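Side-chain contacts in serpin (Taeniopygia guttata, PDB 5HGC), which probably inhibits serine proteases, as serpins do, and binds cortisol: residues S38-S41 with I42-F46; I284-T287 with L288-M291. All blocks are in the same frame, centred on the assembly; numbering follows the deposited sequence.

Interaction 1: residues S38-S41 with I42-F46; sequences SPVS and ISTAF. Unlike the reference sequence in segment 42-46: Thr44 (reference Ala).
Thr44 and Val40 make the shortest hydrogen bond across the two segments, in the N-terminal turns of helix 39-52, the buried helix B of the serpin fold. Thr44 OG1 donates to Val40 O over 2.6 Å, and Thr44 N donates to the same oxygen at 2.9 Å. The two donors come from opposite faces of the carbonyl plane, each tilted about 30° from it. The hydroxyl lies beside its own backbone N (chi1 -60°), and this turns it back over the preceding turn. The buried hydroxyl is thus satisfied by the helix itself. Thr44 replaces the alanine of the reference sequence.

Regular helix bonds run alongside. Ile42 N donates to Ser38 O, Ser43 N to Pro39 O, and Ala45 N to Ser41 O. Ser38 is the N-cap: its OG accepts a weak, 3.4 Å bond from Ser41 N. The same OG is also hydrogen-bonded to Leu368 O, which ties the cap to strand 366-373.

The packing beyond is mostly apolar. Val40 and Thr44 point the same way, toward helix 74-89, where Val40 meets Leu84 and Leu88 and Thr44 meets Phe81 and Ile85. Pro39 and Ile42 face helix 12-29. Ile42 CG1 sits 3.7 Å from Ser38 O, and Val40 CG2 lies beside Thr44 OG1 at 4.0 Å.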
loop_
_atom_site.group_PDB
_atom_site.type_symbol
_atom_site.label_atom_id
_atom_site.label_comp_id
_atom_site.label_asym_id
_atom_site.label_seq_id
_atom_site.Cartn_x
_atom_site.Cartn_y
_atom_site.Cartn_z
ATOM N N SER A 38 -1.834 0.294 -1.049
ATOM C CA SER A 38 -0.804 0.803 -0.129
ATOM C C SER A 38 -1.359 1.012 1.283
ATOM O O SER A 38 -2.019 1.988 1.542
ATOM C CB SER A 38 -0.089 2.036 -0.664
ATOM O OG SER A 38 0.852 2.508 0.306
ATOM N N PRO A 39 -1.106 0.058 2.201
ATOM C CA PRO A 39 -1.587 0.261 3.587
ATOM C C PRO A 39 -1.150 1.640 4.136
ATOM O O PRO A 39 -1.967 2.394 4.661
ATOM C CB PRO A 39 -0.872 -0.841 4.385
ATOM C CG PRO A 39 -0.364 -1.817 3.395
ATOM C CD PRO A 39 -0.285 -1.163 2.045
ATOM N N VAL A 40 0.129 1.965 4.002
ATOM C CA VAL A 40 0.636 3.148 4.638
ATOM C C VAL A 40 -0.080 4.390 4.125
ATOM O O VAL A 40 -0.375 5.277 4.924
ATOM C CB VAL A 40 2.162 3.290 4.504
ATOM C CG1 VAL A 40 2.644 3.426 3.020
ATOM C CG2 VAL A 40 2.656 4.345 5.498
ATOM N N SER A 41 -0.377 4.412 2.821
ATOM C CA SER A 41 -1.098 5.462 2.187
ATOM C C SER A 41 -2.545 5.561 2.717
ATOM O O SER A 41 -2.992 6.662 3.042
ATOM C CB SER A 41 -1.037 5.277 0.683
ATOM O OG SER A 41 -2.101 5.979 0.072
ATOM N N ILE A 42 -3.250 4.433 2.879
ATOM C CA ILE A 42 -4.606 4.481 3.443
ATOM C C ILE A 42 -4.515 4.955 4.861
ATOM O O ILE A 42 -5.235 5.868 5.253
ATOM C CB ILE A 42 -5.390 3.162 3.343
ATOM C CG1 ILE A 42 -5.598 2.842 1.863
ATOM C CG2 ILE A 42 -6.705 3.213 4.138
ATOM C CD1 ILE A 42 -6.038 1.404 1.651
ATOM N N SER A 43 -3.604 4.383 5.628
ATOM C CA SER A 43 -3.578 4.736 7.037
ATOM C C SER A 43 -3.345 6.218 7.159
ATOM O O SER A 43 -3.946 6.858 7.997
ATOM C CB SER A 43 -2.471 4.033 7.784
ATOM O OG SER A 43 -2.850 2.735 8.050
ATOM N N THR A 44 -2.462 6.743 6.321
ATOM C CA THR A 44 -2.060 8.130 6.394
ATOM C C THR A 44 -3.217 9.060 5.981
ATOM O O THR A 44 -3.415 10.044 6.673
ATOM C CB THR A 44 -0.804 8.343 5.551
ATOM O OG1 THR A 44 0.236 7.504 6.065
ATOM C CG2 THR A 44 -0.345 9.734 5.621
ATOM N N ALA A 45 -3.983 8.727 4.916
ATOM C CA ALA A 45 -5.080 9.570 4.438
ATOM C C ALA A 45 -6.116 9.706 5.560
ATOM O O ALA A 45 -6.532 10.829 5.875
ATOM C CB ALA A 45 -5.717 9.023 3.178
ATOM N N PHE A 46 -6.447 8.594 6.234
ATOM C CA PHE A 46 -7.417 8.623 7.336
ATOM C C PHE A 46 -6.999 9.277 8.617
ATOM O O PHE A 46 -7.827 9.920 9.262
ATOM C CB PHE A 46 -8.061 7.253 7.570
ATOM C CG PHE A 46 -9.209 7.040 6.658
ATOM C CD1 PHE A 46 -8.997 6.598 5.361
ATOM C CD2 PHE A 46 -10.473 7.442 7.040
ATOM C CE1 PHE A 46 -10.061 6.533 4.468
ATOM C CE2 PHE A 46 -11.547 7.368 6.167
ATOM C CZ PHE A 46 -11.349 6.908 4.879
#

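Interaction 2: residues I284-T287 with L288-M291; sequences ISNT and LRKM
Asn286 and Arg289 meet through a side-chain hydrogen bond on the exposed side of the short helix 285-290. Arg289 NH1 donates to Asn286 OD1 over 2.8 Å. The bond is somewhat bent at the hydrogen, but the donor lies in the amide plane and the oxygen lies at the edge of the guanidinium, close to its plane. The two flat groups are turned 40° against each other. The arginine chain is extended at chi2 and then bends at chi3 (-71°). This bend carries the guanidinium back along the helix, where one face lies over Ser285 CB, 3.5 Å from NH1. The hydroxyl of Ser285 turns instead to Glu283.

Lys290 also folds back. Its CG and CD run past Asn286 O, and NZ ends 3.7 Å from Asn286 CB.

The buried side is apolar. Ile284, at the N-cap position, has CG1 between its backbone N and carbonyl carbon (chi1 55°). From there CD1 reaches Leu288 CD1 at 3.8 Å, the two chains crossing at a slant. Leu288 CG also rests 3.2 Å from Ile284 O. Leu288 packs further on Ile293, Phe297 and Phe46. Without the leucine branches, as with an alanine here, a gap would probably open beside Ile284 CD1, and Phe46 and Phe297 would lose cover.

Backbone bonds join Leu288 N to Ile284 O, Arg289 N to Ser285 O and Lys290 N to Asn286 O. The last, Met291 N to Thr287 O, is weak, and the helix ends there. The result is a short amphipathic helix that directly follows strand 265-283 of the serpin fold, with Ile284 and Leu288 inward and Asn286, Arg289 and Lys290 outward.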
loop_
_atom_site.group_PDB
_atom_site.type_symbol
_atom_site.label_atom_id
_atom_site.label_comp_id
_atom_site.label_asym_id
_atom_site.label_seq_id
_atom_site.Cartn_x
_atom_site.Cartn_y
_atom_site.Cartn_z
ATOM N N ILE A 284 -13.051 2.635 -0.984
ATOM C CA ILE A 284 -12.753 1.787 0.190
ATOM C C ILE A 284 -13.656 1.964 1.426
ATOM O O ILE A 284 -13.359 1.413 2.500
ATOM C CB ILE A 284 -11.259 1.900 0.603
ATOM C CG1 ILE A 284 -10.835 3.360 0.848
ATOM C CG2 ILE A 284 -10.331 1.228 -0.425
ATOM C CD1 ILE A 284 -9.514 3.482 1.619
ATOM N N SER A 285 -14.747 2.722 1.260
ATOM C CA SER A 285 -15.764 2.952 2.288
ATOM C C SER A 285 -16.293 1.706 2.983
ATOM O O SER A 285 -16.234 1.661 4.215
ATOM C CB SER A 285 -16.953 3.683 1.693
ATOM O OG SER A 285 -16.625 5.029 1.492
ATOM N N ASN A 286 -16.815 0.719 2.225
ATOM C CA ASN A 286 -17.421 -0.485 2.824
ATOM C C ASN A 286 -16.445 -1.153 3.727
ATOM O O ASN A 286 -16.822 -1.600 4.840
ATOM C CB ASN A 286 -17.735 -1.577 1.807
ATOM C CG ASN A 286 -18.645 -1.134 0.723
ATOM O OD1 ASN A 286 -19.226 -0.044 0.761
ATOM N ND2 ASN A 286 -18.770 -1.984 -0.283
ATOM N N THR A 287 -15.206 -1.257 3.202
ATOM C CA THR A 287 -14.139 -2.012 3.815
ATOM C C THR A 287 -13.879 -1.344 5.141
ATOM O O THR A 287 -13.861 -2.019 6.170
ATOM C CB THR A 287 -12.878 -2.030 2.938
ATOM O OG1 THR A 287 -13.219 -2.411 1.597
ATOM C CG2 THR A 287 -11.861 -2.987 3.505
ATOM N N LEU A 288 -13.756 -0.012 5.129
ATOM C CA LEU A 288 -13.511 0.716 6.363
ATOM C C LEU A 288 -14.732 0.712 7.283
ATOM O O LEU A 288 -14.566 0.680 8.509
ATOM C CB LEU A 288 -12.988 2.137 6.091
ATOM C CG LEU A 288 -11.749 2.181 5.187
ATOM C CD1 LEU A 288 -11.548 3.612 4.793
ATOM C CD2 LEU A 288 -10.466 1.590 5.773
ATOM N N ARG A 289 -15.945 0.753 6.716
ATOM C CA ARG A 289 -17.176 0.594 7.527
ATOM C C ARG A 289 -17.109 -0.731 8.295
ATOM O O ARG A 289 -17.222 -0.743 9.541
ATOM C CB ARG A 289 -18.441 0.680 6.689
ATOM C CG ARG A 289 -19.029 2.069 6.546
ATOM C CD ARG A 289 -20.364 2.034 5.792
ATOM N NE ARG A 289 -20.220 1.740 4.348
ATOM C CZ ARG A 289 -20.212 2.646 3.355
ATOM N NH1 ARG A 289 -20.068 2.240 2.080
ATOM N NH2 ARG A 289 -20.344 3.955 3.620
ATOM N N LYS A 290 -16.837 -1.822 7.557
ATOM C CA LYS A 290 -16.650 -3.142 8.149
ATOM C C LYS A 290 -15.537 -3.122 9.173
ATOM O O LYS A 290 -15.573 -3.913 10.095
ATOM C CB LYS A 290 -16.386 -4.218 7.103
ATOM C CG LYS A 290 -17.624 -4.645 6.369
ATOM C CD LYS A 290 -17.312 -5.214 4.990
ATOM C CE LYS A 290 -18.599 -5.336 4.167
ATOM N NZ LYS A 290 -18.457 -5.124 2.690
ATOM N N MET A 291 -14.547 -2.240 9.054
ATOM C CA MET A 291 -13.489 -2.224 10.083
ATOM C C MET A 291 -13.792 -1.338 11.266
ATOM O O MET A 291 -12.951 -1.179 12.173
ATOM C CB MET A 291 -12.154 -1.897 9.491
ATOM C CG MET A 291 -11.689 -3.035 8.617
ATOM S SD MET A 291 -10.246 -2.509 7.714
ATOM C CE MET A 291 -9.084 -2.404 9.115
#

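In the fold
Interaction 1 lies in the core: its centre is about 7 Å from the centre of the chain, and all its touching residues are buried. The centre of interaction 2 is about 16 Å from that point, and the contact is only partly buried. The two centres are about 13 Å apart, yet the contacts touch: Phe46 CE1 packs 3.3 Å from Leu288 CD1, and Ile42 CG2 meets Ile284 CD1 at 3.8 Å. Both also pack on helix 12-29: Ile42 meets Phe18 and Phe22, Ile284 and Thr287 meet Phe22, and Met291 meets Phe18. In the buried helix the hydroxyls of Ser38 and Thr44 bond to backbone oxygens, while long charged chains and an amide occupy the outer face of 284-291.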